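Long-range contact in uncharacterized protein DR_0571 (PDB 3C4N), which is of unknown function but binds ADP and probably acts as an FAD-dependent oxidoreductase of the ETF-QO/FixC family: residues His250-Arg255 with Gly347-Leu352. Numbering follows the deposited sequence.
Sequences HGRAYR and GAWLAL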
ATOM      1  N   HIS A 250      -4.408 -30.401  -4.836  1.00 24.06           N
ATOM      2  CA  HIS A 250      -4.873 -29.267  -5.639  1.00 22.69           C
ATOM      3  C   HIS A 250      -4.164 -29.106  -6.985  1.00 19.58           C
ATOM      4  O   HIS A 250      -2.985 -29.424  -7.133  1.00 23.55           O
ATOM      5  CB  HIS A 250      -4.744 -27.985  -4.827  1.00 22.62           C
ATOM      6  CG  HIS A 250      -5.366 -28.081  -3.473  1.00 20.94           C
ATOM      7  ND1 HIS A 250      -4.668 -27.803  -2.318  1.00 24.30           N
ATOM      8  CD2 HIS A 250      -6.610 -28.446  -3.085  1.00 17.75           C
ATOM      9  CE1 HIS A 250      -5.456 -27.993  -1.276  1.00 19.73           C
ATOM     10  NE2 HIS A 250      -6.640 -28.383  -1.713  1.00 24.05           N
ATOM     11  N   GLY A 251      -4.899 -28.603  -7.966  1.00 16.56           N
ATOM     12  CA  GLY A 251      -4.325 -28.426  -9.278  1.00  9.98           C
ATOM     13  C   GLY A 251      -4.476 -27.012  -9.776  1.00 21.56           C
ATOM     14  O   GLY A 251      -5.000 -26.142  -9.082  1.00 19.22           O
ATOM     15  N   ARG A 252      -4.021 -26.786 -10.999  1.00 20.60           N
ATOM     16  CA  ARG A 252      -4.090 -25.468 -11.591  1.00 24.00           C
ATOM     17  C   ARG A 252      -4.438 -25.541 -13.068  1.00 22.31           C
ATOM     18  O   ARG A 252      -4.072 -26.491 -13.754  1.00 33.33           O
ATOM     19  CB  ARG A 252      -2.749 -24.752 -11.388  1.00 28.59           C
ATOM     20  CG  ARG A 252      -1.526 -25.581 -11.771  1.00 31.23           C
ATOM     21  CD  ARG A 252      -0.253 -25.060 -11.093  1.00 33.18           C
ATOM     22  NE  ARG A 252       0.312 -23.861 -11.716  1.00 35.18           N
ATOM     23  CZ  ARG A 252       1.034 -23.863 -12.833  1.00 26.53           C
ATOM     24  NH1 ARG A 252       1.281 -25.002 -13.466  1.00 30.73           N
ATOM     25  NH2 ARG A 252       1.530 -22.730 -13.305  1.00 38.27           N
ATOM     26  N   ALA A 253      -5.166 -24.544 -13.553  1.00 20.00           N
ATOM     27  CA  ALA A 253      -5.529 -24.510 -14.957  1.00 17.50           C
ATOM     28  C   ALA A 253      -5.297 -23.109 -15.515  1.00 21.04           C
ATOM     29  O   ALA A 253      -5.544 -22.105 -14.842  1.00 25.72           O
ATOM     30  CB  ALA A 253      -6.982 -24.916 -15.140  1.00 16.88           C
ATOM     31  N   TYR A 254      -4.792 -23.045 -16.741  1.00 17.20           N
ATOM     32  CA  TYR A 254      -4.567 -21.765 -17.381  1.00 16.94           C
ATOM     33  C   TYR A 254      -5.751 -21.486 -18.269  1.00 20.35           C
ATOM     34  O   TYR A 254      -6.073 -22.260 -19.175  1.00 11.25           O
ATOM     35  CB  TYR A 254      -3.315 -21.768 -18.235  1.00 21.60           C
ATOM     36  CG  TYR A 254      -3.019 -20.422 -18.851  1.00 24.38           C
ATOM     37  CD1 TYR A 254      -2.667 -19.332 -18.058  1.00 27.85           C
ATOM     38  CD2 TYR A 254      -3.034 -20.249 -20.229  1.00 25.57           C
ATOM     39  CE1 TYR A 254      -2.325 -18.109 -18.627  1.00 27.39           C
ATOM     40  CE2 TYR A 254      -2.694 -19.032 -20.804  1.00 22.42           C
ATOM     41  CZ  TYR A 254      -2.335 -17.973 -20.004  1.00 25.92           C
ATOM     42  OH  TYR A 254      -1.922 -16.801 -20.584  1.00 24.36           O
ATOM     43  N   ARG A 255      -6.391 -20.356 -18.007  1.00 26.38           N
ATOM     44  CA  ARG A 255      -7.564 -19.958 -18.754  1.00 22.00           C
ATOM     45  C   ARG A 255      -7.338 -18.599 -19.380  1.00 23.59           C
ATOM     46  O   ARG A 255      -6.848 -17.675 -18.735  1.00 20.08           O
ATOM     47  CB  ARG A 255      -8.760 -19.917 -17.820  1.00 21.06           C
ATOM     48  CG  ARG A 255     -10.037 -19.445 -18.455  1.00 25.90           C
ATOM     49  CD  ARG A 255     -11.047 -19.153 -17.362  1.00 26.24           C
ATOM     50  NE  ARG A 255     -12.158 -20.089 -17.372  1.00 20.00           N
ATOM     51  CZ  ARG A 255     -13.027 -20.214 -16.378  1.00 20.06           C
ATOM     52  NH1 ARG A 255     -12.905 -19.465 -15.291  1.00 14.65           N
ATOM     53  NH2 ARG A 255     -14.028 -21.077 -16.486  1.00 13.10           N
ATOM     54  N   GLY A 347      -4.561 -13.832 -20.170  1.00 26.62           N
ATOM     55  CA  GLY A 347      -4.654 -15.139 -19.540  1.00 18.73           C
ATOM     56  C   GLY A 347      -4.142 -15.137 -18.113  1.00 20.30           C
ATOM     57  O   GLY A 347      -3.399 -14.240 -17.724  1.00 25.45           O
ATOM     58  N   ALA A 348      -4.536 -16.141 -17.332  1.00 21.80           N
ATOM     59  CA  ALA A 348      -4.121 -16.241 -15.935  1.00 20.37           C
ATOM     60  C   ALA A 348      -4.247 -17.662 -15.419  1.00 18.57           C
ATOM     61  O   ALA A 348      -4.981 -18.475 -15.981  1.00 23.55           O
ATOM     62  CB  ALA A 348      -4.965 -15.312 -15.072  1.00 13.74           C
ATOM     63  N   TRP A 349      -3.532 -17.963 -14.344  1.00 17.31           N
ATOM     64  CA  TRP A 349      -3.614 -19.294 -13.758  1.00 24.79           C
ATOM     65  C   TRP A 349      -4.601 -19.298 -12.593  1.00 21.74           C
ATOM     66  O   TRP A 349      -4.507 -18.470 -11.684  1.00 21.45           O
ATOM     67  CB  TRP A 349      -2.241 -19.762 -13.260  1.00 22.83           C
ATOM     68  CG  TRP A 349      -1.287 -20.134 -14.346  1.00 24.51           C
ATOM     69  CD1 TRP A 349      -0.371 -19.321 -14.959  1.00 21.21           C
ATOM     70  CD2 TRP A 349      -1.137 -21.427 -14.941  1.00 22.64           C
ATOM     71  NE1 TRP A 349       0.341 -20.033 -15.892  1.00 22.82           N
ATOM     72  CE2 TRP A 349      -0.108 -21.328 -15.903  1.00 29.04           C
ATOM     73  CE3 TRP A 349      -1.772 -22.660 -14.753  1.00 26.38           C
ATOM     74  CZ2 TRP A 349       0.303 -22.422 -16.677  1.00 32.78           C
ATOM     75  CZ3 TRP A 349      -1.364 -23.752 -15.524  1.00 31.71           C
ATOM     76  CH2 TRP A 349      -0.337 -23.624 -16.473  1.00 25.75           C
ATOM     77  N   LEU A 350      -5.554 -20.221 -12.631  1.00 20.61           N
ATOM     78  CA  LEU A 350      -6.533 -20.334 -11.560  1.00 18.73           C
ATOM     79  C   LEU A 350      -6.338 -21.642 -10.831  1.00 20.04           C
ATOM     80  O   LEU A 350      -6.052 -22.673 -11.446  1.00 19.69           O
ATOM     81  CB  LEU A 350      -7.970 -20.274 -12.088  1.00 19.73           C
ATOM     82  CG  LEU A 350      -8.532 -18.893 -12.474  1.00 24.49           C
ATOM     83  CD1 LEU A 350      -7.947 -18.455 -13.813  1.00 25.40           C
ATOM     84  CD2 LEU A 350     -10.054 -18.984 -12.577  1.00 26.73           C
ATOM     85  N   ALA A 351      -6.466 -21.595  -9.510  1.00 21.20           N
ATOM     86  CA  ALA A 351      -6.325 -22.797  -8.717  1.00 17.69           C
ATOM     87  C   ALA A 351      -7.566 -23.638  -8.921  1.00 18.57           C
ATOM     88  O   ALA A 351      -8.657 -23.120  -9.163  1.00 20.87           O
ATOM     89  CB  ALA A 351      -6.164 -22.459  -7.237  1.00 16.00           C
ATOM     90  N   LEU A 352      -7.363 -24.943  -8.838  1.00 15.03           N
ATOM     91  CA  LEU A 352      -8.412 -25.926  -8.964  1.00 11.83           C
ATOM     92  C   LEU A 352      -8.333 -26.731  -7.672  1.00 16.98           C
ATOM     93  O   LEU A 352      -7.420 -27.538  -7.480  1.00 18.74           O
ATOM     94  CB  LEU A 352      -8.156 -26.816 -10.177  1.00  8.86           C
ATOM     95  CG  LEU A 352      -9.110 -26.550 -11.337  1.00 13.04           C
ATOM     96  CD1 LEU A 352      -9.124 -25.069 -11.672  1.00 11.71           C
ATOM     97  CD2 LEU A 352      -8.703 -27.375 -12.538  1.00 16.28           C
TER
HETATM   98  O   HOH W   1      -0.335 -14.682 -18.415  1.00 24.82           O
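W349 and R252 owe their meeting to two different first torsions: CG of W349 lies anti to its own carbonyl carbon (chi1 -73°), whereas CG of R252 sits between its backbone N and carbonyl carbon (chi1 49°). The arginine chain then bends at chi3, and its guanidinium lies flat on the indole, the planes 14° apart. CZ of R252 stands 3.6 Å from the centroid of the six-membered ring of W349, over the face, a cation-pi contact in which NH2 of R252 lies over the centre of the indole. Y254 occupies the opposite face of the same ring. Its CB makes a CH-pi contact 3.7 Å from the centroid of the six-membered ring of W349, while its phenol is turned oblique to the indole and runs beside the backbone of A348 and G347. The indole is thus held between a charged group and the base of a tyrosine, and its rotation is restricted from both sides. OH of Y254 reaches CA of G347 at 3.4 Å, next to a glycine that has no side chain to obstruct it.

Beneath these groups the strands run antiparallel. Three hydrogen-bonded pairs, G251 with L352, A253 with L350 and R255 with A348, contribute two backbone bonds each; N of L350 gives a nearly straight one to O of A253 (2.9 Å). The other sheet face carries A253, whose CB meets CD2 of L352 at 4.0 Å, and R255, whose NH2 bonds to O of P289. The side chain of L350 comes close to that of A78, an ADP-binding residue. Strands 251-260 and 347-352 therefore form an antiparallel pair in the mixed sheet that also holds strand 284-288, separate from the sheet containing strand 36-42, in a probable FAD-dependent oxidoreductase; the pair borders the ADP site.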